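Long-range contacts in SusD homolog (Bacteroides thetaiotaomicron, PDB 3EHM), which probably binds mucin O-glycans as a SusD-like outer-membrane lipoprotein, helping this gut bacterium to use them: residues 29-33 / 124-129; 79-83 / 472-476; 187-191 / 251-255; 456-461 / 521-527. One frame throughout, in Å; residues are numbered along the deposited sequence.

Interaction 1 of 4, residues 29-33 / 124-129; sequences FMNMQ and IANIVR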
loop_
_atom_site.group_PDB
_atom_site.type_symbol
_atom_site.label_atom_id
_atom_site.label_comp_id
_atom_site.label_asym_id
_atom_site.label_seq_id
_atom_site.Cartn_x
_atom_site.Cartn_y
_atom_site.Cartn_z
ATOM N N PHE A 29 10.018 1.332 20.625
ATOM C CA PHE A 29 8.765 1.740 19.999
ATOM C C PHE A 29 8.994 2.681 18.817
ATOM O O PHE A 29 8.305 2.588 17.799
ATOM C CB PHE A 29 7.852 2.404 21.037
ATOM C CG PHE A 29 6.501 2.785 20.503
ATOM C CD1 PHE A 29 5.743 1.873 19.772
ATOM C CD2 PHE A 29 5.981 4.054 20.735
ATOM C CE1 PHE A 29 4.487 2.220 19.279
ATOM C CE2 PHE A 29 4.727 4.413 20.248
ATOM C CZ PHE A 29 3.979 3.493 19.517
HETATM N N MSE A 30 9.960 3.586 18.936
HETATM C CA MSE A 30 10.224 4.501 17.835
HETATM C C MSE A 30 10.844 3.759 16.656
HETATM O O MSE A 30 10.601 4.105 15.500
HETATM C CB MSE A 30 11.121 5.657 18.292
HETATM C CG MSE A 30 10.416 6.610 19.248
HETATM SE SE MSE A 30 11.259 8.348 19.366
HETATM C CE MSE A 30 12.871 7.796 20.281
ATOM N N ASN A 31 11.631 2.727 16.949
ATOM C CA ASN A 31 12.249 1.922 15.900
ATOM C C ASN A 31 11.116 1.238 15.143
ATOM O O ASN A 31 11.103 1.217 13.911
ATOM C CB ASN A 31 13.184 0.868 16.509
ATOM C CG ASN A 31 13.861 -0.006 15.455
ATOM O OD1 ASN A 31 14.574 -0.957 15.786
ATOM N ND2 ASN A 31 13.647 0.315 14.188
HETATM N N MSE A 32 10.158 0.694 15.888
HETATM C CA MSE A 32 9.011 0.017 15.283
HETATM C C MSE A 32 8.259 0.921 14.316
HETATM O O MSE A 32 7.952 0.527 13.191
HETATM C CB MSE A 32 8.023 -0.462 16.358
HETATM C CG MSE A 32 8.451 -1.704 17.120
HETATM SE SE MSE A 32 6.986 -2.354 18.229
HETATM C CE MSE A 32 5.823 -2.993 16.817
ATOM N N GLN A 33 7.953 2.133 14.767
ATOM C CA GLN A 33 7.217 3.084 13.949
ATOM C C GLN A 33 7.919 3.429 12.642
ATOM O O GLN A 33 7.272 3.601 11.608
ATOM C CB GLN A 33 6.953 4.357 14.751
ATOM C CG GLN A 33 6.108 4.108 15.985
ATOM C CD GLN A 33 6.003 5.326 16.870
ATOM O OE1 GLN A 33 5.232 6.243 16.597
ATOM N NE2 GLN A 33 6.793 5.346 17.937
ATOM N N ILE A 124 -0.533 -1.035 22.060
ATOM C CA ILE A 124 -0.243 -0.023 21.049
ATOM C C ILE A 124 0.854 -0.601 20.152
ATOM O O ILE A 124 0.818 -0.466 18.930
ATOM C CB ILE A 124 0.226 1.303 21.699
ATOM C CG1 ILE A 124 -0.967 1.975 22.387
ATOM C CG2 ILE A 124 0.840 2.236 20.641
ATOM C CD1 ILE A 124 -0.609 3.197 23.198
ATOM N N ALA A 125 1.822 -1.264 20.773
ATOM C CA ALA A 125 2.910 -1.890 20.029
ATOM C C ALA A 125 2.332 -2.983 19.126
ATOM O O ALA A 125 2.799 -3.187 18.005
ATOM C CB ALA A 125 3.928 -2.481 20.992
ATOM N N ASN A 126 1.308 -3.678 19.615
ATOM C CA ASN A 126 0.669 -4.733 18.836
ATOM C C ASN A 126 -0.020 -4.160 17.590
ATOM O O ASN A 126 -0.006 -4.776 16.528
ATOM C CB ASN A 126 -0.348 -5.502 19.695
ATOM C CG ASN A 126 0.316 -6.472 20.669
ATOM O OD1 ASN A 126 1.465 -6.870 20.478
ATOM N ND2 ASN A 126 -0.418 -6.873 21.704
ATOM N N ILE A 127 -0.625 -2.985 17.719
ATOM C CA ILE A 127 -1.290 -2.361 16.579
ATOM C C ILE A 127 -0.248 -2.001 15.518
ATOM O O ILE A 127 -0.423 -2.298 14.335
ATOM C CB ILE A 127 -2.047 -1.082 16.997
ATOM C CG1 ILE A 127 -3.197 -1.447 17.941
ATOM C CG2 ILE A 127 -2.571 -0.351 15.752
ATOM C CD1 ILE A 127 -3.903 -0.240 18.546
ATOM N N VAL A 128 0.840 -1.366 15.945
ATOM C CA VAL A 128 1.904 -0.994 15.016
ATOM C C VAL A 128 2.472 -2.245 14.346
ATOM O O VAL A 128 2.729 -2.252 13.145
ATOM C CB VAL A 128 3.040 -0.238 15.738
ATOM C CG1 VAL A 128 4.189 0.023 14.781
ATOM C CG2 VAL A 128 2.511 1.077 16.282
ATOM N N ARG A 129 2.659 -3.308 15.124
ATOM C CA ARG A 129 3.184 -4.553 14.574
ATOM C C ARG A 129 2.232 -5.114 13.517
ATOM O O ARG A 129 2.657 -5.539 12.439
ATOM C CB ARG A 129 3.359 -5.598 15.676
ATOM C CG ARG A 129 4.026 -6.878 15.190
ATOM C CD ARG A 129 3.781 -8.042 16.134
ATOM N NE ARG A 129 2.401 -8.517 16.057
ATOM C CZ ARG A 129 1.962 -9.629 16.634
ATOM N NH1 ARG A 129 2.794 -10.384 17.337
ATOM N NH2 ARG A 129 0.696 -9.998 16.494
#
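Phe29 and Met32, about one turn apart on helix 23-36, reach across to helix 116-140 and carry most of this buried contact. The two short segments run nearly parallel, 23° apart in direction with axes 10.2 Å from each other at closest approach. Phe29 keeps CG anti to the backbone N (chi1 -177°), which swings the ring across the gap. Its CZ meets the methyl CG2 of Ile124 at 3.6 Å, the two side chains crossing at a slant, while Val128 CG2 lies at the ring's edge, 3.8 Å from Phe29 CE1. Met32, a selenomethionine, bends at its last torsion (chi3 70°). SE lies alongside Ala125 CB, and the terminal methyl CE arrives 3.3 Å from Ala125 O and 3.8 Å from Arg129 CB. Val128 splits its branches between the two, CG2 for the ring and CG1 for Met32 CE. Gln33 places NE2 3.1 Å above one face of the Phe29 ring and donates to Phe29 O from above the carbonyl plane; Leu191 N and Tyr189 O fix the same amide more firmly. Trp200 of helix 197-215 lies against Phe29, Ile124 and Val128, and Trp103 of helix 85-110 against Met32. With Ala125 O already bonded to Arg129 N inside its own helix, the interface itself depends on shape and apolar burial, joining two near-parallel helices of this largely helical protein.

Interaction 2 of 4, residues 79-83 / 472-476; sequences ANWNF and APGRI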
loop_
_atom_site.group_PDB
_atom_site.type_symbol
_atom_site.label_atom_id
_atom_site.label_comp_id
_atom_site.label_asym_id
_atom_site.label_seq_id
_atom_site.Cartn_x
_atom_site.Cartn_y
_atom_site.Cartn_z
ATOM N N ALA A 79 12.135 -5.163 -9.546
ATOM C CA ALA A 79 11.542 -4.149 -10.422
ATOM C C ALA A 79 11.045 -4.802 -11.705
ATOM O O ALA A 79 10.013 -4.414 -12.259
ATOM C CB ALA A 79 12.558 -3.061 -10.746
ATOM N N ASN A 80 11.780 -5.802 -12.174
ATOM C CA ASN A 80 11.385 -6.501 -13.384
ATOM C C ASN A 80 10.961 -7.934 -13.096
ATOM O O ASN A 80 11.118 -8.836 -13.920
ATOM C CB ASN A 80 12.504 -6.438 -14.415
ATOM C CG ASN A 80 12.625 -5.061 -15.029
ATOM O OD1 ASN A 80 12.209 -4.833 -16.168
ATOM N ND2 ASN A 80 13.170 -4.123 -14.265
ATOM N N TRP A 81 10.429 -8.111 -11.892
ATOM C CA TRP A 81 9.883 -9.377 -11.427
ATOM C C TRP A 81 10.869 -10.526 -11.246
ATOM O O TRP A 81 10.469 -11.688 -11.252
ATOM C CB TRP A 81 8.757 -9.813 -12.376
ATOM C CG TRP A 81 7.718 -8.749 -12.664
ATOM C CD1 TRP A 81 7.883 -7.391 -12.608
ATOM C CD2 TRP A 81 6.391 -8.967 -13.158
ATOM N NE1 TRP A 81 6.744 -6.753 -13.043
ATOM C CE2 TRP A 81 5.812 -7.697 -13.386
ATOM C CE3 TRP A 81 5.636 -10.112 -13.433
ATOM C CZ2 TRP A 81 4.511 -7.544 -13.879
ATOM C CZ3 TRP A 81 4.339 -9.959 -13.923
ATOM C CH2 TRP A 81 3.793 -8.682 -14.140
ATOM N N ASN A 82 12.151 -10.212 -11.089
ATOM C CA ASN A 82 13.149 -11.254 -10.876
ATOM C C ASN A 82 13.363 -11.313 -9.365
ATOM O O ASN A 82 14.183 -10.580 -8.807
ATOM C CB ASN A 82 14.454 -10.901 -11.593
ATOM C CG ASN A 82 15.423 -12.066 -11.644
ATOM O OD1 ASN A 82 16.463 -11.996 -12.303
ATOM N ND2 ASN A 82 15.089 -13.142 -10.945
ATOM N N PHE A 83 12.608 -12.185 -8.706
ATOM C CA PHE A 83 12.672 -12.311 -7.257
ATOM C C PHE A 83 13.847 -13.150 -6.761
ATOM O O PHE A 83 13.678 -14.289 -6.326
ATOM C CB PHE A 83 11.348 -12.879 -6.735
ATOM C CG PHE A 83 10.136 -12.058 -7.114
ATOM C CD1 PHE A 83 10.257 -10.701 -7.413
ATOM C CD2 PHE A 83 8.868 -12.632 -7.127
ATOM C CE1 PHE A 83 9.128 -9.928 -7.718
ATOM C CE2 PHE A 83 7.731 -11.868 -7.428
ATOM C CZ PHE A 83 7.865 -10.515 -7.724
ATOM N N ALA A 472 8.930 -10.103 -18.168
ATOM C CA ALA A 472 8.713 -10.111 -16.719
ATOM C C ALA A 472 7.737 -11.178 -16.215
ATOM O O ALA A 472 8.044 -11.903 -15.268
ATOM C CB ALA A 472 8.263 -8.720 -16.247
ATOM N N PRO A 473 6.546 -11.288 -16.830
ATOM C CA PRO A 473 5.585 -12.298 -16.374
ATOM C C PRO A 473 6.168 -13.711 -16.368
ATOM O O PRO A 473 5.885 -14.509 -15.473
ATOM C CB PRO A 473 4.432 -12.142 -17.363
ATOM C CG PRO A 473 4.467 -10.663 -17.666
ATOM C CD PRO A 473 5.951 -10.438 -17.879
ATOM N N GLY A 474 6.988 -14.011 -17.369
ATOM C CA GLY A 474 7.591 -15.327 -17.454
ATOM C C GLY A 474 8.500 -15.636 -16.281
ATOM O O GLY A 474 8.659 -16.798 -15.904
ATOM N N ARG A 475 9.095 -14.598 -15.699
ATOM C CA ARG A 475 9.998 -14.772 -14.568
ATOM C C ARG A 475 9.310 -15.267 -13.300
ATOM O O ARG A 475 9.965 -15.829 -12.419
ATOM C CB ARG A 475 10.737 -13.461 -14.264
ATOM C CG ARG A 475 11.627 -12.979 -15.391
ATOM C CD ARG A 475 12.585 -11.874 -14.952
ATOM N NE ARG A 475 13.454 -11.485 -16.062
ATOM C CZ ARG A 475 13.258 -10.428 -16.845
ATOM N NH1 ARG A 475 12.224 -9.624 -16.639
ATOM N NH2 ARG A 475 14.081 -10.194 -17.864
ATOM N N ILE A 476 8.000 -15.064 -13.191
ATOM C CA ILE A 476 7.290 -15.524 -11.998
ATOM C C ILE A 476 6.364 -16.696 -12.285
ATOM O O ILE A 476 5.641 -17.148 -11.400
ATOM C CB ILE A 476 6.448 -14.403 -11.355
ATOM C CG1 ILE A 476 5.338 -13.972 -12.312
ATOM C CG2 ILE A 476 7.348 -13.244 -10.973
ATOM C CD1 ILE A 476 4.353 -12.994 -11.700
HETATM O O HOH W 1 10.771 -14.098 -9.862
#
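The backbone turns at Trp81 with positive phi (66°), bringing its CA within 5.5 Å of Ala472 CA at the start of the short, weakly bonded helix 472-475. The indole lies over this helical turn. Ala472 CB sits over the face of the five-membered ring in a CH-pi contact, 3.6 Å from its centroid and 13° off the normal. At the six-membered ring, CZ3 meets Pro473 CG at 3.8 Å and CE3 meets Ile476 CD1 at 3.6 Å, both side chains slanting across the indole. Ile476 turns its other branch, CG2, to Phe83 CE2. Arg475, extended from CG to NE, sends NH1 to Asn80 O in a weak bond of 3.0 Å; the salt bridge of the same NH1 to Asp469 is its stronger tie. One water stitches the backbones together, giving to Trp81 O (2.8 Å) and, at greater length, to Arg475 O while accepting from Phe83 N. Replacing Trp81 by an alanine is likely to open a gap beside Ala472, Pro473 and Ile476 and to leave Thr313 OG1 without its partner, the indole NE1. Tyr63 of helix 60-63 meets Trp81 edge-to-face, and Phe489 meets Phe83 likewise. The contact therefore joins the loop between strand 67-69 and helix 85-110 to a late helical turn that follows helix 449-459.

Interaction 3 of 4, residues 187-191 / 251-255; sequences AQYDL and SDKMP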
loop_
_atom_site.group_PDB
_atom_site.type_symbol
_atom_site.label_atom_id
_atom_site.label_comp_id
_atom_site.label_asym_id
_atom_site.label_seq_id
_atom_site.Cartn_x
_atom_site.Cartn_y
_atom_site.Cartn_z
ATOM N N ALA A 187 3.530 9.503 25.127
ATOM C CA ALA A 187 3.477 10.678 24.259
ATOM C C ALA A 187 4.834 11.069 23.675
ATOM O O ALA A 187 4.942 11.371 22.490
ATOM C CB ALA A 187 2.888 11.862 25.020
ATOM N N GLN A 188 5.864 11.071 24.514
ATOM C CA GLN A 188 7.201 11.453 24.080
ATOM C C GLN A 188 7.768 10.590 22.956
ATOM O O GLN A 188 8.572 11.064 22.155
ATOM C CB GLN A 188 8.171 11.424 25.270
ATOM C CG GLN A 188 9.620 11.723 24.880
ATOM C CD GLN A 188 10.563 11.765 26.073
ATOM O OE1 GLN A 188 11.768 11.988 25.921
ATOM N NE2 GLN A 188 10.020 11.552 27.266
ATOM N N TYR A 189 7.351 9.331 22.892
ATOM C CA TYR A 189 7.863 8.423 21.869
ATOM C C TYR A 189 6.845 8.065 20.792
ATOM O O TYR A 189 7.133 7.252 19.912
ATOM C CB TYR A 189 8.364 7.141 22.530
ATOM C CG TYR A 189 9.328 7.391 23.666
ATOM C CD1 TYR A 189 8.918 7.267 24.993
ATOM C CD2 TYR A 189 10.648 7.754 23.415
ATOM C CE1 TYR A 189 9.802 7.497 26.040
ATOM C CE2 TYR A 189 11.541 7.988 24.459
ATOM C CZ TYR A 189 11.110 7.857 25.767
ATOM O OH TYR A 189 11.989 8.075 26.803
ATOM N N ASP A 190 5.661 8.668 20.867
ATOM C CA ASP A 190 4.589 8.404 19.909
ATOM C C ASP A 190 4.683 9.359 18.729
ATOM O O ASP A 190 4.202 10.491 18.795
ATOM C CB ASP A 190 3.228 8.572 20.588
ATOM C CG ASP A 190 2.067 8.220 19.672
ATOM O OD1 ASP A 190 2.295 8.030 18.458
ATOM O OD2 ASP A 190 0.926 8.144 20.171
ATOM N N LEU A 191 5.286 8.894 17.641
ATOM C CA LEU A 191 5.456 9.725 16.456
ATOM C C LEU A 191 4.182 9.844 15.626
ATOM O O LEU A 191 4.133 10.625 14.678
ATOM C CB LEU A 191 6.577 9.156 15.578
ATOM C CG LEU A 191 7.892 8.815 16.285
ATOM C CD1 LEU A 191 8.892 8.245 15.281
ATOM C CD2 LEU A 191 8.455 10.074 16.940
ATOM N N SER A 251 9.969 15.231 13.229
ATOM C CA SER A 251 9.515 15.993 14.389
ATOM C C SER A 251 10.688 16.134 15.352
ATOM O O SER A 251 11.771 15.604 15.097
ATOM C CB SER A 251 8.373 15.265 15.098
ATOM O OG SER A 251 8.840 14.074 15.709
ATOM N N ASP A 252 10.470 16.833 16.463
ATOM C CA ASP A 252 11.522 17.028 17.459
ATOM C C ASP A 252 11.796 15.720 18.196
ATOM O O ASP A 252 12.913 15.482 18.668
ATOM C CB ASP A 252 11.119 18.130 18.459
ATOM C CG ASP A 252 10.086 17.660 19.483
ATOM O OD1 ASP A 252 9.100 17.008 19.080
ATOM O OD2 ASP A 252 10.256 17.955 20.692
ATOM N N LYS A 253 10.773 14.872 18.289
ATOM C CA LYS A 253 10.894 13.581 18.961
ATOM C C LYS A 253 11.839 12.667 18.197
ATOM O O LYS A 253 12.543 11.839 18.785
ATOM C CB LYS A 253 9.532 12.892 19.047
ATOM C CG LYS A 253 8.469 13.667 19.793
ATOM C CD LYS A 253 7.151 12.914 19.734
ATOM C CE LYS A 253 6.029 13.709 20.372
ATOM N NZ LYS A 253 4.741 12.988 20.257
HETATM N N MSE A 254 11.834 12.810 16.877
HETATM C CA MSE A 254 12.683 11.991 16.024
HETATM C C MSE A 254 12.805 12.613 14.643
HETATM O O MSE A 254 11.906 12.483 13.815
HETATM C CB MSE A 254 12.097 10.579 15.908
HETATM C CG MSE A 254 12.851 9.637 14.966
HETATM SE SE MSE A 254 14.700 9.307 15.465
HETATM C CE MSE A 254 14.388 8.435 17.160
ATOM N N PRO A 255 13.909 13.329 14.383
ATOM C CA PRO A 255 14.060 13.934 13.058
ATOM C C PRO A 255 14.093 12.825 12.010
ATOM O O PRO A 255 14.689 11.770 12.236
ATOM C CB PRO A 255 15.391 14.667 13.167
ATOM C CG PRO A 255 15.421 15.076 14.619
ATOM C CD PRO A 255 14.952 13.812 15.305
#
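Both segments are turns without regular secondary structure: residues 187-191 begin with a type I turn closed by Asp190 N to Ala187 O, while 251-255 folds back on itself through weak bonds in both directions between Ser251 and Met254. Lys253 links them. Its CG lies beside the backbone N (chi1 -59°) and the rest of the chain is fully extended, which carries the ammonium across the gap to the carbonyls of the first turn. NZ donates to Ala187 O at 2.8 Å, with a C=O...N angle of 157°, and to Asp190 O at 2.9 Å, that time from above the carbonyl plane. Ala187 O is gripped twice, since Asp190 N comes to the opposite face of its plane from NZ. On the way, Lys253 CD passes 3.4 Å from Gln188 O. Leu191 slides past Lys253 in the opposite direction, laying CD2 3.7 Å from Lys253 CB and 3.8 Å from Met254 CB; Met254 then bends away. The Asp190 carboxylate is not paired with the lysine, though at 5.8 Å from OD1 to NZ it may still favour the charge; it binds Trp200 NE1 and backbone N-H groups of the following residues. A methionine at Lys253 would probably lose both bonds, leaving Ala187 O and Asp190 O without their ammonium partner. This surface contact joins the connection between helices 160-178 and 197-215 to the loop running from strand 246-248 to helix 261-266, with Met30 of helix 23-36 touching both Tyr189 and Met254.

Interaction 4 of 4, residues 456-461 / 521-527; sequences YRRTGF and WVRSNRP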
loop_
_atom_site.group_PDB
_atom_site.type_symbol
_atom_site.label_atom_id
_atom_site.label_comp_id
_atom_site.label_asym_id
_atom_site.label_seq_id
_atom_site.Cartn_x
_atom_site.Cartn_y
_atom_site.Cartn_z
ATOM N N TYR A 456 -5.560 -4.105 -5.801
ATOM C CA TYR A 456 -5.671 -4.445 -7.216
ATOM C C TYR A 456 -5.731 -5.966 -7.366
ATOM O O TYR A 456 -6.574 -6.501 -8.086
ATOM C CB TYR A 456 -4.472 -3.926 -8.010
ATOM C CG TYR A 456 -4.423 -4.498 -9.411
ATOM C CD1 TYR A 456 -5.269 -4.019 -10.413
ATOM C CD2 TYR A 456 -3.579 -5.571 -9.716
ATOM C CE1 TYR A 456 -5.282 -4.594 -11.684
ATOM C CE2 TYR A 456 -3.583 -6.156 -10.984
ATOM C CZ TYR A 456 -4.438 -5.661 -11.961
ATOM O OH TYR A 456 -4.454 -6.235 -13.211
ATOM N N ARG A 457 -4.822 -6.657 -6.691
ATOM C CA ARG A 457 -4.779 -8.114 -6.749
ATOM C C ARG A 457 -6.067 -8.746 -6.228
ATOM O O ARG A 457 -6.520 -9.769 -6.746
ATOM C CB ARG A 457 -3.585 -8.638 -5.949
ATOM C CG ARG A 457 -2.232 -8.395 -6.609
ATOM C CD ARG A 457 -1.102 -8.844 -5.696
ATOM N NE ARG A 457 -0.911 -7.924 -4.577
ATOM C CZ ARG A 457 -0.254 -8.232 -3.463
ATOM N NH1 ARG A 457 0.270 -9.442 -3.312
ATOM N NH2 ARG A 457 -0.112 -7.331 -2.502
ATOM N N ARG A 458 -6.662 -8.136 -5.209
ATOM C CA ARG A 458 -7.898 -8.665 -4.638
ATOM C C ARG A 458 -9.111 -8.471 -5.544
ATOM O O ARG A 458 -9.895 -9.402 -5.745
ATOM C CB ARG A 458 -8.191 -8.009 -3.280
ATOM C CG ARG A 458 -9.545 -8.404 -2.677
ATOM C CD ARG A 458 -9.800 -7.717 -1.333
ATOM N NE ARG A 458 -10.097 -6.286 -1.448
ATOM C CZ ARG A 458 -11.311 -5.783 -1.641
ATOM N NH1 ARG A 458 -12.360 -6.591 -1.742
ATOM N NH2 ARG A 458 -11.482 -4.466 -1.723
ATOM N N THR A 459 -9.242 -7.270 -6.105
ATOM C CA THR A 459 -10.390 -6.916 -6.940
ATOM C C THR A 459 -10.203 -6.885 -8.452
ATOM O O THR A 459 -11.160 -7.098 -9.201
ATOM C CB THR A 459 -10.925 -5.532 -6.548
ATOM O OG1 THR A 459 -10.002 -4.526 -6.989
ATOM C CG2 THR A 459 -11.083 -5.431 -5.037
ATOM N N GLY A 460 -8.990 -6.596 -8.902
ATOM C CA GLY A 460 -8.742 -6.507 -10.329
ATOM C C GLY A 460 -8.833 -5.054 -10.764
ATOM O O GLY A 460 -8.695 -4.736 -11.945
ATOM N N PHE A 461 -9.058 -4.165 -9.798
ATOM C CA PHE A 461 -9.166 -2.738 -10.082
ATOM C C PHE A 461 -8.109 -1.904 -9.354
ATOM O O PHE A 461 -7.637 -2.267 -8.277
ATOM C CB PHE A 461 -10.550 -2.216 -9.684
ATOM C CG PHE A 461 -11.693 -2.973 -10.299
ATOM C CD1 PHE A 461 -11.730 -3.231 -11.669
ATOM C CD2 PHE A 461 -12.762 -3.388 -9.511
ATOM C CE1 PHE A 461 -12.818 -3.892 -12.243
ATOM C CE2 PHE A 461 -13.855 -4.046 -10.073
ATOM C CZ PHE A 461 -13.881 -4.298 -11.446
ATOM N N TRP A 521 -7.003 -13.928 -0.370
ATOM C CA TRP A 521 -8.117 -12.996 -0.556
ATOM C C TRP A 521 -8.500 -12.609 -1.984
ATOM O O TRP A 521 -9.407 -11.797 -2.178
ATOM C CB TRP A 521 -7.900 -11.721 0.276
ATOM C CG TRP A 521 -6.471 -11.242 0.382
ATOM C CD1 TRP A 521 -5.720 -11.156 1.523
ATOM C CD2 TRP A 521 -5.635 -10.773 -0.682
ATOM N NE1 TRP A 521 -4.469 -10.665 1.235
ATOM C CE2 TRP A 521 -4.388 -10.420 -0.110
ATOM C CE3 TRP A 521 -5.816 -10.616 -2.064
ATOM C CZ2 TRP A 521 -3.326 -9.920 -0.875
ATOM C CZ3 TRP A 521 -4.755 -10.116 -2.825
ATOM C CH2 TRP A 521 -3.527 -9.775 -2.225
ATOM N N VAL A 522 -7.841 -13.185 -2.986
ATOM C CA VAL A 522 -8.181 -12.841 -4.363
ATOM C C VAL A 522 -9.591 -13.347 -4.640
ATOM O O VAL A 522 -9.867 -14.535 -4.488
ATOM C CB VAL A 522 -7.207 -13.479 -5.371
ATOM C CG1 VAL A 522 -7.662 -13.165 -6.801
ATOM C CG2 VAL A 522 -5.802 -12.945 -5.140
ATOM N N ARG A 523 -10.481 -12.447 -5.042
ATOM C CA ARG A 523 -11.862 -12.835 -5.295
ATOM C C ARG A 523 -12.032 -13.677 -6.548
ATOM O O ARG A 523 -11.233 -13.603 -7.485
ATOM C CB ARG A 523 -12.765 -11.598 -5.373
ATOM C CG ARG A 523 -12.598 -10.728 -6.613
ATOM C CD ARG A 523 -13.417 -9.456 -6.443
ATOM N NE ARG A 523 -13.421 -8.581 -7.612
ATOM C CZ ARG A 523 -14.495 -8.330 -8.353
ATOM N NH1 ARG A 523 -15.660 -8.893 -8.058
ATOM N NH2 ARG A 523 -14.415 -7.487 -9.373
ATOM N N SER A 524 -13.082 -14.488 -6.551
ATOM C CA SER A 524 -13.385 -15.343 -7.686
ATOM C C SER A 524 -13.912 -14.492 -8.829
ATOM O O SER A 524 -14.457 -13.407 -8.609
ATOM C CB SER A 524 -14.441 -16.381 -7.298
ATOM O OG SER A 524 -13.936 -17.258 -6.305
ATOM N N ASN A 525 -13.739 -14.985 -10.051
ATOM C CA ASN A 525 -14.220 -14.280 -11.232
ATOM C C ASN A 525 -13.642 -12.869 -11.313
ATOM O O ASN A 525 -14.336 -11.934 -11.714
ATOM C CB ASN A 525 -15.753 -14.211 -11.198
ATOM C CG ASN A 525 -16.396 -15.561 -10.886
ATOM O OD1 ASN A 525 -16.373 -16.481 -11.704
ATOM N ND2 ASN A 525 -16.971 -15.682 -9.694
ATOM N N ARG A 526 -12.375 -12.714 -10.934
ATOM C CA ARG A 526 -11.726 -11.403 -10.971
ATOM C C ARG A 526 -11.694 -10.877 -12.411
ATOM O O ARG A 526 -11.217 -11.558 -13.324
ATOM C CB ARG A 526 -10.304 -11.503 -10.415
ATOM C CG ARG A 526 -9.653 -10.160 -10.132
ATOM C CD ARG A 526 -8.269 -10.345 -9.528
ATOM N NE ARG A 526 -7.362 -11.016 -10.458
ATOM C CZ ARG A 526 -6.140 -11.433 -10.148
ATOM N NH1 ARG A 526 -5.664 -11.260 -8.922
ATOM N NH2 ARG A 526 -5.385 -12.008 -11.074
ATOM N N PRO A 527 -12.193 -9.650 -12.629
ATOM C CA PRO A 527 -12.248 -9.005 -13.947
ATOM C C PRO A 527 -10.888 -8.664 -14.549
ATOM O O PRO A 527 -9.883 -8.561 -13.841
ATOM C CB PRO A 527 -13.069 -7.738 -13.690
ATOM C CG PRO A 527 -13.778 -8.005 -12.383
ATOM C CD PRO A 527 -12.755 -8.762 -11.598
HETATM O O HOH W 2 -7.893 -6.588 -13.690
#
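The C-terminal end of helix 449-459, in this SusD-like fold, is gripped by arginines of the late loop 521-527, which take up the carbonyls of Arg457, Arg458 and Thr459. Arg526 NH1 donates to Arg457 O at 2.8 Å, on a lone pair in the carbonyl plane and in the plane of its own guanidinium. The backbone of Arg523 takes the next carbonyl, N to Arg458 O, almost straight (169°). The Arg523 side chain starts with CG between the backbone N and carbonyl carbon (chi1 71°), then extends to clasp Thr459 O side-on with NE (3.1 Å) and NH2 (3.3 Å). Glu431 and Glu487 pair with Arg523 and Arg526 respectively, probably balancing these charges. Trp521 points CH2 at the centre of the Arg457 guanidinium face, 3.8 Å above it, with the two planes nearly perpendicular (87°); Arg457 CB lies at the indole edge. Asp138 binds Trp521 NE1 through OD1 and Arg457 NH1 through its carbonyl. Gly460 leaves the helix with positive phi, and a CB there would collide with Arg526 CG and Pro527 O. Thr459 OG1, also hydrogen-bonded to Glu455 O, accepts from Phe461 N in an ST turn; the Phe461 ring crosses Pro527 at about a right angle, CZ to CG 3.8 Å. A water closes the far end, donating to Gly460 O (2.7 Å) and Pro527 O (2.8 Å).

In the fold
From the N terminus, interaction 1 brings helix 23-36 against helix 116-140, closing a loop from which residues 79-83 leave for a partner late in the chain, 472-476; interactions 1 and 2 therefore cross. Interaction 3 closes a shorter loop, from 187-191 to 251-255, within the long span of interaction 2. Interaction 4 closes the loop from helix 449-459 to 521-527, crossing interaction 2 in turn. Interactions 1 and 3 touch directly: Gln33 binds the backbone of Tyr189 and Leu191. Interactions 2 and 4 lie about 20 Å apart between centres, and interaction 4 is on the opposite side of the chain's centre from interactions 1 and 3.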